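Local coordinates for uncharacterized protein (Bombyx mori, PDB 5AZ0) that probably reduces aldehydes or ketones with a nicotinamide cofactor, as expected of an aldo-keto reductase with a TIM-barrel fold, at residues Lys104-Tyr109 with Leu135-Met140; Tyr60-Gly65 with Glu91-Arg96; Arg253-Thr258 with Phe291-Asp296. All blocks are in the same frame, centred on the assembly; numbering follows the deposited sequence.

Contact 1: residues Lys104-Tyr109 with Leu135-Met140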
loop_
_atom_site.group_PDB
_atom_site.type_symbol
_atom_site.label_atom_id
_atom_site.label_comp_id
_atom_site.label_asym_id
_atom_site.label_seq_id
_atom_site.Cartn_x
_atom_site.Cartn_y
_atom_site.Cartn_z
ATOM N N LYS A 104 6.131 -2.200 -7.240
ATOM C CA LYS A 104 6.680 -3.072 -6.206
ATOM C C LYS A 104 7.337 -4.317 -6.844
ATOM O O LYS A 104 6.887 -4.768 -7.880
ATOM C CB LYS A 104 5.654 -3.458 -5.138
ATOM C CG LYS A 104 4.787 -2.329 -4.643
ATOM C CD LYS A 104 3.705 -2.836 -3.695
ATOM C CE LYS A 104 2.682 -1.708 -3.589
ATOM N NZ LYS A 104 1.467 -2.081 -2.886
ATOM N N VAL A 105 8.430 -4.765 -6.242
ATOM C CA VAL A 105 9.279 -5.871 -6.724
ATOM C C VAL A 105 8.964 -7.044 -5.801
ATOM O O VAL A 105 9.119 -6.944 -4.497
ATOM C CB VAL A 105 10.751 -5.501 -6.519
ATOM C CG1 VAL A 105 11.716 -6.664 -6.798
ATOM C CG2 VAL A 105 11.088 -4.324 -7.432
ATOM N N TRP A 106 8.642 -8.175 -6.419
ATOM C CA TRP A 106 8.243 -9.363 -5.701
ATOM C C TRP A 106 9.411 -10.238 -5.259
ATOM O O TRP A 106 10.613 -9.936 -5.544
ATOM C CB TRP A 106 7.256 -10.134 -6.612
ATOM C CG TRP A 106 6.334 -11.174 -5.981
ATOM C CD1 TRP A 106 6.377 -12.529 -6.209
ATOM C CD2 TRP A 106 5.219 -10.959 -5.102
ATOM N NE1 TRP A 106 5.378 -13.168 -5.509
ATOM C CE2 TRP A 106 4.637 -12.250 -4.834
ATOM C CE3 TRP A 106 4.666 -9.841 -4.500
ATOM C CZ2 TRP A 106 3.542 -12.420 -4.002
ATOM C CZ3 TRP A 106 3.558 -9.985 -3.673
ATOM C CH2 TRP A 106 2.994 -11.273 -3.421
ATOM N N GLN A 107 9.068 -11.363 -4.596
ATOM C CA GLN A 107 9.992 -12.159 -3.731
ATOM C C GLN A 107 11.045 -12.880 -4.478
ATOM O O GLN A 107 12.149 -13.128 -3.931
ATOM C CB GLN A 107 9.229 -13.187 -2.865
ATOM C CG GLN A 107 8.505 -12.569 -1.670
ATOM C CD GLN A 107 7.342 -11.659 -2.018
ATOM O OE1 GLN A 107 7.539 -10.480 -2.259
ATOM N NE2 GLN A 107 6.134 -12.163 -1.959
ATOM N N HIS A 108 10.785 -13.127 -5.772
ATOM C CA HIS A 108 11.837 -13.760 -6.613
ATOM C C HIS A 108 12.819 -12.859 -7.264
ATOM O O HIS A 108 13.744 -13.341 -7.951
ATOM C CB HIS A 108 11.238 -14.755 -7.604
ATOM C CG HIS A 108 10.302 -14.167 -8.597
ATOM N ND1 HIS A 108 9.111 -13.599 -8.243
ATOM C CD2 HIS A 108 10.337 -14.147 -9.956
ATOM C CE1 HIS A 108 8.453 -13.236 -9.335
ATOM N NE2 HIS A 108 9.166 -13.582 -10.382
ATOM N N TYR A 109 12.745 -11.555 -6.978
ATOM C CA TYR A 109 13.715 -10.622 -7.603
ATOM C C TYR A 109 14.524 -9.943 -6.500
ATOM O O TYR A 109 14.620 -8.692 -6.444
ATOM C CB TYR A 109 12.887 -9.632 -8.533
ATOM C CG TYR A 109 12.472 -10.255 -9.835
ATOM C CD1 TYR A 109 13.395 -10.459 -10.828
ATOM C CD2 TYR A 109 11.186 -10.690 -10.086
ATOM C CE1 TYR A 109 13.074 -11.100 -12.007
ATOM C CE2 TYR A 109 10.841 -11.314 -11.324
ATOM C CZ TYR A 109 11.784 -11.520 -12.249
ATOM O OH TYR A 109 11.501 -12.102 -13.473
ATOM N N LEU A 135 8.821 -0.135 -4.089
ATOM C CA LEU A 135 8.939 -0.895 -2.845
ATOM C C LEU A 135 9.422 -2.331 -3.005
ATOM O O LEU A 135 9.124 -3.019 -3.989
ATOM C CB LEU A 135 7.589 -0.965 -2.143
ATOM C CG LEU A 135 6.808 0.328 -2.021
ATOM C CD1 LEU A 135 5.417 0.107 -1.404
ATOM C CD2 LEU A 135 7.587 1.353 -1.212
ATOM N N MET A 136 10.136 -2.770 -1.985
ATOM C CA MET A 136 10.322 -4.162 -1.687
ATOM C C MET A 136 9.057 -4.723 -1.137
ATOM O O MET A 136 8.588 -4.370 -0.033
ATOM C CB MET A 136 11.535 -4.350 -0.786
ATOM C CG MET A 136 12.026 -5.826 -0.759
ATOM S SD MET A 136 13.305 -6.151 0.476
ATOM C CE MET A 136 14.429 -4.744 0.356
ATOM N N HIS A 137 8.338 -5.492 -1.983
ATOM C CA HIS A 137 6.976 -5.907 -1.652
ATOM C C HIS A 137 6.913 -6.696 -0.315
ATOM O O HIS A 137 6.051 -6.439 0.481
ATOM C CB HIS A 137 6.379 -6.702 -2.778
ATOM C CG HIS A 137 4.908 -6.603 -2.878
ATOM N ND1 HIS A 137 4.263 -6.586 -4.095
ATOM C CD2 HIS A 137 3.948 -6.486 -1.939
ATOM C CE1 HIS A 137 2.961 -6.475 -3.894
ATOM N NE2 HIS A 137 2.739 -6.391 -2.593
ATOM N N TRP A 138 7.872 -7.603 -0.104
ATOM C CA TRP A 138 8.030 -8.326 1.167
ATOM C C TRP A 138 9.469 -8.508 1.441
ATOM O O TRP A 138 10.274 -8.492 0.517
ATOM C CB TRP A 138 7.387 -9.715 1.134
ATOM C CG TRP A 138 5.946 -9.644 1.000
ATOM C CD1 TRP A 138 5.249 -9.448 -0.139
ATOM C CD2 TRP A 138 4.968 -9.766 2.056
ATOM N NE1 TRP A 138 3.872 -9.465 0.128
ATOM C CE2 TRP A 138 3.689 -9.623 1.474
ATOM C CE3 TRP A 138 5.056 -10.013 3.428
ATOM C CZ2 TRP A 138 2.512 -9.680 2.218
ATOM C CZ3 TRP A 138 3.871 -10.061 4.192
ATOM C CH2 TRP A 138 2.618 -9.892 3.582
ATOM N N PRO A 139 9.830 -8.695 2.727
ATOM C CA PRO A 139 11.220 -8.872 3.099
ATOM C C PRO A 139 11.792 -10.286 2.750
ATOM O O PRO A 139 13.036 -10.484 2.731
ATOM C CB PRO A 139 11.202 -8.570 4.620
ATOM C CG PRO A 139 9.849 -8.883 5.042
ATOM C CD PRO A 139 8.954 -8.537 3.903
ATOM N N MET A 140 10.923 -11.246 2.462
ATOM C CA MET A 140 11.373 -12.626 2.124
ATOM C C MET A 140 11.899 -12.673 0.670
ATOM O O MET A 140 11.461 -11.906 -0.200
ATOM C CB MET A 140 10.259 -13.657 2.293
ATOM C CG MET A 140 9.548 -13.597 3.615
ATOM S SD MET A 140 8.124 -12.518 3.694
ATOM C CE MET A 140 6.935 -13.095 2.494
HETATM O O HOH W 1 5.202 -7.099 -6.814
HETATM O O HOH W 2 9.475 -8.768 -2.517
#
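K104 and V105 pair in parallel with L135 and M136 at the C-terminal ends of strands 100-105 and 133-136, and the loops that follow bring W106, H137 and W138 into a buried aromatic cluster. Two backbone bonds define the pairing. V105 N donates to L135 O at 2.9 Å, nearly in line with the carbonyl, and H137 N donates to V105 O at 3.0 Å, just past the last strand residue. The H137 ring is packed on both faces. Over one, the extended K104 chain places CD 3.7 Å from the ring centroid and 10° off its normal, a CH-pi contact. The opposite face receives the edge of the W106 six-membered ring, with CZ3 over its centre and the planes at 85°. Helix 112-126 joins the two strands in a beta-alpha-beta unit of the barrel. K104 NZ forms a salt bridge with D70 and hydrogen bonds with Y75 OH and Q197 OE1; D70, Y75, K104 and H137 together are consistent with the catalytic tetrad of aldo-keto reductases. An alanine at H137 would probably leave a gap between K104 CD and the W106 edge, and the water at ND1 without that partner. W106 in turn offers its face to the edge of W138 in an offset edge-to-face pair. A bend at chi2 (67°) swings Q107 CD toward W138, and OE1 comes to the edge of the ring, 3.3 Å from W138 CD1. A water in the plane of the H137 ring bonds ND1 at 2.9 Å, and a second accepts from W138 N at 3.1 Å.

Contact 2: residues Tyr60-Gly65 with Glu91-Arg96; sequences YAIDIG and EGVVRR
I62 meets V93 and V94 where the last turn of helix 51-64 packs against the loop after helix 78-90. The apolar part is small and rests on methyl groups. I62 CG2 lies 4.0 Å from V93 CG1, and it is equally far from V94 CG1, so a single methyl touches two consecutive valines. This branch stands anti to the backbone N of I62, while V94 CG1 is anti to its own carbonyl carbon (chi1 -72°). I62 and V94 cross at about a right angle, whereas I62 and V93 meet at a slant. V93 CG1 also comes 4.0 Å from I62 O, a carbonyl that is bonded to R67. V93 CG2 sits 3.8 Å from D63 OD1, with CG1 almost as near, a van der Waals contact with the carboxylate.

The charged part has no direct bond across the two segments. D63 OD1 and E91 OE1 are 4.5 Å apart, like charges that would be expected to repel. K88, from helix 78-90, forms salt bridges with both oxygens through NZ, which probably offsets that repulsion and links the two acids. The K88 side chain also touches I62, V93 and V94.

The backbone part concerns the helix ends. G65 and G92 each have positive phi just after a helix, 129° and 78°, and at both positions a CB would be jammed against the preceding carbonyl oxygen. G65 is the C-prime residue of a Schellman motif, made by Y66 N to A61 O and a weak bond from G65 N to I62 O. G92 ends its helix in the same motif, with two bonds back into the last turn. The helix ends so closed lie in the outer helical layer of the barrel, where each chain turns in toward its next strand, 68-70 or 100-105.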
loop_
_atom_site.group_PDB
_atom_site.type_symbol
_atom_site.label_atom_id
_atom_site.label_comp_id
_atom_site.label_asym_id
_atom_site.label_seq_id
_atom_site.Cartn_x
_atom_site.Cartn_y
_atom_site.Cartn_z
ATOM N N TYR A 60 -12.172 7.918 -13.516
ATOM C CA TYR A 60 -12.999 8.814 -12.669
ATOM C C TYR A 60 -12.153 9.425 -11.516
ATOM O O TYR A 60 -12.135 10.670 -11.274
ATOM C CB TYR A 60 -14.245 7.988 -12.140
ATOM C CG TYR A 60 -15.108 8.758 -11.166
ATOM C CD1 TYR A 60 -15.998 9.770 -11.603
ATOM C CD2 TYR A 60 -14.992 8.552 -9.770
ATOM C CE1 TYR A 60 -16.766 10.499 -10.680
ATOM C CE2 TYR A 60 -15.746 9.285 -8.860
ATOM C CZ TYR A 60 -16.633 10.251 -9.293
ATOM O OH TYR A 60 -17.382 10.923 -8.324
ATOM N N ALA A 61 -11.394 8.550 -10.818
ATOM C CA ALA A 61 -10.542 9.050 -9.652
ATOM C C ALA A 61 -9.658 10.135 -10.087
ATOM O O ALA A 61 -9.592 11.211 -9.452
ATOM C CB ALA A 61 -9.731 7.920 -9.044
ATOM N N ILE A 62 -8.995 9.924 -11.233
ATOM C CA ILE A 62 -8.133 11.009 -11.741
ATOM C C ILE A 62 -8.924 12.291 -12.115
ATOM O O ILE A 62 -8.468 13.417 -11.856
ATOM C CB ILE A 62 -7.266 10.472 -12.916
ATOM C CG1 ILE A 62 -6.286 9.396 -12.392
ATOM C CG2 ILE A 62 -6.481 11.582 -13.566
ATOM C CD1 ILE A 62 -5.669 8.468 -13.425
ATOM N N ASP A 63 -10.098 12.121 -12.745
ATOM C CA ASP A 63 -10.974 13.286 -13.104
ATOM C C ASP A 63 -11.334 14.022 -11.875
ATOM O O ASP A 63 -11.210 15.233 -11.869
ATOM C CB ASP A 63 -12.296 12.875 -13.798
ATOM C CG ASP A 63 -12.084 12.263 -15.181
ATOM O OD1 ASP A 63 -11.126 12.640 -15.852
ATOM O OD2 ASP A 63 -12.822 11.369 -15.585
ATOM N N ILE A 64 -11.734 13.329 -10.790
ATOM C CA ILE A 64 -12.093 14.154 -9.573
ATOM C C ILE A 64 -10.948 14.714 -8.753
ATOM O O ILE A 64 -11.194 15.596 -7.909
ATOM C CB ILE A 64 -13.101 13.477 -8.612
ATOM C CG1 ILE A 64 -12.518 12.235 -7.914
ATOM C CG2 ILE A 64 -14.361 13.080 -9.395
ATOM C CD1 ILE A 64 -13.456 11.590 -6.896
ATOM N N GLY A 65 -9.712 14.217 -8.968
ATOM C CA GLY A 65 -8.522 14.767 -8.272
ATOM C C GLY A 65 -7.556 13.791 -7.549
ATOM O O GLY A 65 -6.676 14.220 -6.871
ATOM N N GLU A 91 -5.870 13.326 -22.731
ATOM C CA GLU A 91 -7.044 14.175 -22.479
ATOM C C GLU A 91 -6.705 15.529 -21.869
ATOM O O GLU A 91 -7.547 16.403 -21.819
ATOM C CB GLU A 91 -8.062 13.466 -21.583
ATOM C CG GLU A 91 -8.657 12.181 -22.161
ATOM C CD GLU A 91 -9.383 11.345 -21.105
ATOM O OE1 GLU A 91 -9.756 11.936 -20.057
ATOM O OE2 GLU A 91 -9.583 10.124 -21.311
ATOM N N GLY A 92 -5.489 15.735 -21.379
ATOM C CA GLY A 92 -5.145 17.000 -20.695
ATOM C C GLY A 92 -5.666 17.106 -19.257
ATOM O O GLY A 92 -5.536 18.163 -18.623
ATOM N N VAL A 93 -6.184 16.006 -18.717
ATOM C CA VAL A 93 -6.618 15.973 -17.318
ATOM C C VAL A 93 -5.443 16.114 -16.358
ATOM O O VAL A 93 -5.513 16.882 -15.417
ATOM C CB VAL A 93 -7.387 14.715 -16.998
ATOM C CG1 VAL A 93 -7.877 14.777 -15.543
ATOM C CG2 VAL A 93 -8.576 14.575 -17.954
ATOM N N VAL A 94 -4.351 15.401 -16.625
ATOM C CA VAL A 94 -3.081 15.593 -15.869
ATOM C C VAL A 94 -1.867 15.567 -16.765
ATOM O O VAL A 94 -1.945 15.106 -17.903
ATOM C CB VAL A 94 -2.886 14.436 -14.858
ATOM C CG1 VAL A 94 -3.864 14.587 -13.731
ATOM C CG2 VAL A 94 -3.059 13.067 -15.499
ATOM N N ARG A 95 -0.770 16.049 -16.230
ATOM C CA ARG A 95 0.585 15.827 -16.728
ATOM C C ARG A 95 1.218 14.687 -15.856
ATOM O O ARG A 95 0.826 14.497 -14.675
ATOM C CB ARG A 95 1.452 17.091 -16.548
ATOM C CG ARG A 95 1.230 18.251 -17.558
ATOM C CD ARG A 95 2.238 19.405 -17.371
ATOM N NE ARG A 95 1.923 20.078 -16.102
ATOM C CZ ARG A 95 2.671 20.094 -14.981
ATOM N NH1 ARG A 95 3.887 19.519 -14.900
ATOM N NH2 ARG A 95 2.192 20.727 -13.906
ATOM N N ARG A 96 2.185 13.968 -16.433
ATOM C CA ARG A 96 2.918 12.900 -15.724
ATOM C C ARG A 96 3.342 13.388 -14.355
ATOM O O ARG A 96 3.139 12.701 -13.372
ATOM C CB ARG A 96 4.157 12.437 -16.533
ATOM C CG ARG A 96 5.262 11.668 -15.749
ATOM C CD ARG A 96 4.703 10.358 -15.330
ATOM N NE ARG A 96 5.547 9.554 -14.415
ATOM C CZ ARG A 96 5.374 9.466 -13.097
ATOM N NH1 ARG A 96 4.521 10.266 -12.454
ATOM N NH2 ARG A 96 6.106 8.638 -12.426
#

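Contact 3: residues Arg253-Thr258 with Phe291-Asp296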
loop_
_atom_site.group_PDB
_atom_site.type_symbol
_atom_site.label_atom_id
_atom_site.label_comp_id
_atom_site.label_asym_id
_atom_site.label_seq_id
_atom_site.Cartn_x
_atom_site.Cartn_y
_atom_site.Cartn_z
ATOM N N ARG A 253 -22.410 10.639 12.601
ATOM C CA ARG A 253 -23.415 11.729 12.694
ATOM C C ARG A 253 -22.797 12.960 13.313
ATOM O O ARG A 253 -23.061 14.085 12.900
ATOM C CB ARG A 253 -24.663 11.317 13.480
ATOM C CG ARG A 253 -25.514 10.240 12.810
ATOM C CD ARG A 253 -26.758 9.948 13.667
ATOM N NE ARG A 253 -26.413 9.258 14.925
ATOM C CZ ARG A 253 -26.437 7.927 15.134
ATOM N NH1 ARG A 253 -26.822 7.059 14.185
ATOM N NH2 ARG A 253 -26.078 7.446 16.333
ATOM N N LYS A 254 -21.937 12.788 14.291
ATOM C CA LYS A 254 -21.336 13.972 14.872
ATOM C C LYS A 254 -20.605 14.875 13.889
ATOM O O LYS A 254 -20.726 16.081 13.957
ATOM C CB LYS A 254 -20.436 13.568 16.028
ATOM C CG LYS A 254 -19.741 14.708 16.699
ATOM C CD LYS A 254 -18.942 14.183 17.886
ATOM C CE LYS A 254 -18.059 15.300 18.403
ATOM N NZ LYS A 254 -17.252 14.805 19.539
ATOM N N TYR A 255 -19.821 14.317 12.975
ATOM C CA TYR A 255 -19.022 15.172 12.050
ATOM C C TYR A 255 -19.569 15.144 10.629
ATOM O O TYR A 255 -19.058 15.840 9.752
ATOM C CB TYR A 255 -17.558 14.756 12.039
ATOM C CG TYR A 255 -16.882 14.715 13.381
ATOM C CD1 TYR A 255 -16.292 15.828 13.927
ATOM C CD2 TYR A 255 -16.838 13.541 14.089
ATOM C CE1 TYR A 255 -15.638 15.767 15.167
ATOM C CE2 TYR A 255 -16.218 13.454 15.319
ATOM C CZ TYR A 255 -15.600 14.560 15.854
ATOM O OH TYR A 255 -14.951 14.391 17.073
ATOM N N GLY A 256 -20.596 14.341 10.402
ATOM C CA GLY A 256 -21.353 14.414 9.161
ATOM C C GLY A 256 -20.718 13.559 8.103
ATOM O O GLY A 256 -20.573 13.984 6.979
ATOM N N LYS A 257 -20.364 12.332 8.479
ATOM C CA LYS A 257 -19.546 11.468 7.658
ATOM C C LYS A 257 -20.037 10.082 7.781
ATOM O O LYS A 257 -20.599 9.707 8.795
ATOM C CB LYS A 257 -18.072 11.504 8.151
ATOM C CG LYS A 257 -17.337 12.825 7.980
ATOM C CD LYS A 257 -17.189 13.254 6.498
ATOM C CE LYS A 257 -16.680 14.696 6.449
ATOM N NZ LYS A 257 -16.112 15.184 5.170
ATOM N N THR A 258 -19.716 9.271 6.799
ATOM C CA THR A 258 -19.957 7.856 6.905
ATOM C C THR A 258 -18.895 7.102 7.780
ATOM O O THR A 258 -17.888 7.660 8.243
ATOM C CB THR A 258 -20.003 7.230 5.509
ATOM O OG1 THR A 258 -18.672 7.119 4.963
ATOM C CG2 THR A 258 -20.915 8.070 4.540
ATOM N N PHE A 291 -10.956 15.083 4.567
ATOM C CA PHE A 291 -9.850 15.931 5.004
ATOM C C PHE A 291 -10.300 17.222 5.731
ATOM O O PHE A 291 -9.480 17.914 6.322
ATOM C CB PHE A 291 -8.938 16.215 3.797
ATOM C CG PHE A 291 -8.411 14.966 3.160
ATOM C CD1 PHE A 291 -7.458 14.176 3.824
ATOM C CD2 PHE A 291 -8.881 14.542 1.924
ATOM C CE1 PHE A 291 -6.986 13.015 3.234
ATOM C CE2 PHE A 291 -8.395 13.382 1.334
ATOM C CZ PHE A 291 -7.462 12.613 1.995
ATOM N N ASP A 292 -11.611 17.446 5.784
ATOM C CA ASP A 292 -12.224 18.651 6.323
ATOM C C ASP A 292 -12.798 18.449 7.746
ATOM O O ASP A 292 -13.745 19.125 8.115
ATOM C CB ASP A 292 -13.359 19.079 5.371
ATOM C CG ASP A 292 -14.391 18.013 5.206
ATOM O OD1 ASP A 292 -14.217 16.929 5.802
ATOM O OD2 ASP A 292 -15.375 18.220 4.463
ATOM N N PHE A 293 -12.264 17.527 8.545
ATOM C CA PHE A 293 -12.800 17.326 9.894
ATOM C C PHE A 293 -11.720 16.837 10.835
ATOM O O PHE A 293 -10.817 16.152 10.413
ATOM C CB PHE A 293 -14.082 16.446 9.875
ATOM C CG PHE A 293 -13.858 14.953 9.710
ATOM C CD1 PHE A 293 -13.636 14.391 8.448
ATOM C CD2 PHE A 293 -14.008 14.075 10.799
ATOM C CE1 PHE A 293 -13.509 13.014 8.294
ATOM C CE2 PHE A 293 -13.858 12.685 10.656
ATOM C CZ PHE A 293 -13.583 12.152 9.405
ATOM N N GLN A 294 -11.795 17.257 12.090
ATOM C CA GLN A 294 -10.808 16.950 13.113
ATOM C C GLN A 294 -11.570 16.105 14.133
ATOM O O GLN A 294 -12.616 16.534 14.615
ATOM C CB GLN A 294 -10.279 18.259 13.700
ATOM C CG GLN A 294 -9.090 18.148 14.658
ATOM C CD GLN A 294 -7.746 17.923 13.954
ATOM O OE1 GLN A 294 -7.535 18.371 12.816
ATOM N NE2 GLN A 294 -6.828 17.227 14.633
ATOM N N LEU A 295 -11.114 14.873 14.380
ATOM C CA LEU A 295 -11.701 14.009 15.399
ATOM C C LEU A 295 -11.191 14.516 16.724
ATOM O O LEU A 295 -9.974 14.779 16.871
ATOM C CB LEU A 295 -11.356 12.528 15.197
ATOM C CG LEU A 295 -12.034 11.860 14.006
ATOM C CD1 LEU A 295 -11.140 10.771 13.398
ATOM C CD2 LEU A 295 -13.391 11.231 14.291
ATOM N N ASP A 296 -12.098 14.690 17.700
ATOM C CA ASP A 296 -11.657 15.231 19.012
ATOM C C ASP A 296 -11.156 14.100 19.906
ATOM O O ASP A 296 -11.264 12.918 19.551
ATOM C CB ASP A 296 -12.720 16.137 19.681
ATOM C CG ASP A 296 -13.965 15.390 20.087
ATOM O OD1 ASP A 296 -13.886 14.201 20.492
ATOM O OD2 ASP A 296 -15.019 16.019 19.957
#
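Y255 and K257 pack on F293 at the surface of the barrel, where the end of helix 246-255 meets the loop leading to helix 297-304, whose N-cap is D296. The two touching segments run 143° apart, closer to antiparallel than to crossed.

The apolar contact is built on Y255 and F293. K257 CG lies over one face of the F293 ring, offset toward the rim, 4.0 Å from the ring centroid in a CH-pi contact. Y255 CB approaches F293 CD2 at 3.8 Å; the two rings meet obliquely, their planes 42° apart. Further along the tyrosine, CE2 touches L295 CD2 at 3.7 Å.

Two salt bridges accompany the rings. K257, bent at chi2 (-63°), runs past F293 and meets D292 tip to tip, NZ to OD1 at 2.7 Å through the syn lone pair; the same NZ also bonds S289 O. K254, fully extended, places NZ 2.6 Å from D296 OD2 on the syn side, out of the carboxylate plane, and has a second acidic partner in D299.

The tyrosine hydroxyl also meets the start of helix 297-304, where D296 OD1 caps D299 N. D299 OD2 is hydrogen-bonded to Y255 OH, and D296 N donates to Y255 OH at 2.9 Å in a nearly straight bond.

Overall arrangement
The three contacts follow one another along the chain and none touches another. Contact 1 is the one at the presumed active site: a bound acetate, probably from the crystallisation liquor, lies about 4 Å from the K104 side chain. Contacts 2 and 3 are outer packing, their centres 21 and 24 Å from the chain centre against 13 Å for contact 1. Centre to centre, contact 1 is 29 Å from contact 2 and 37 Å from contact 3, which lies across the chain centre from it. Contacts 2 and 3 come within about 8 Å at their nearest atoms. At contact 2 an acetate lies about 5 Å from the V94 side chain; a calcium ion, about 12 Å from it, is not part of the contact.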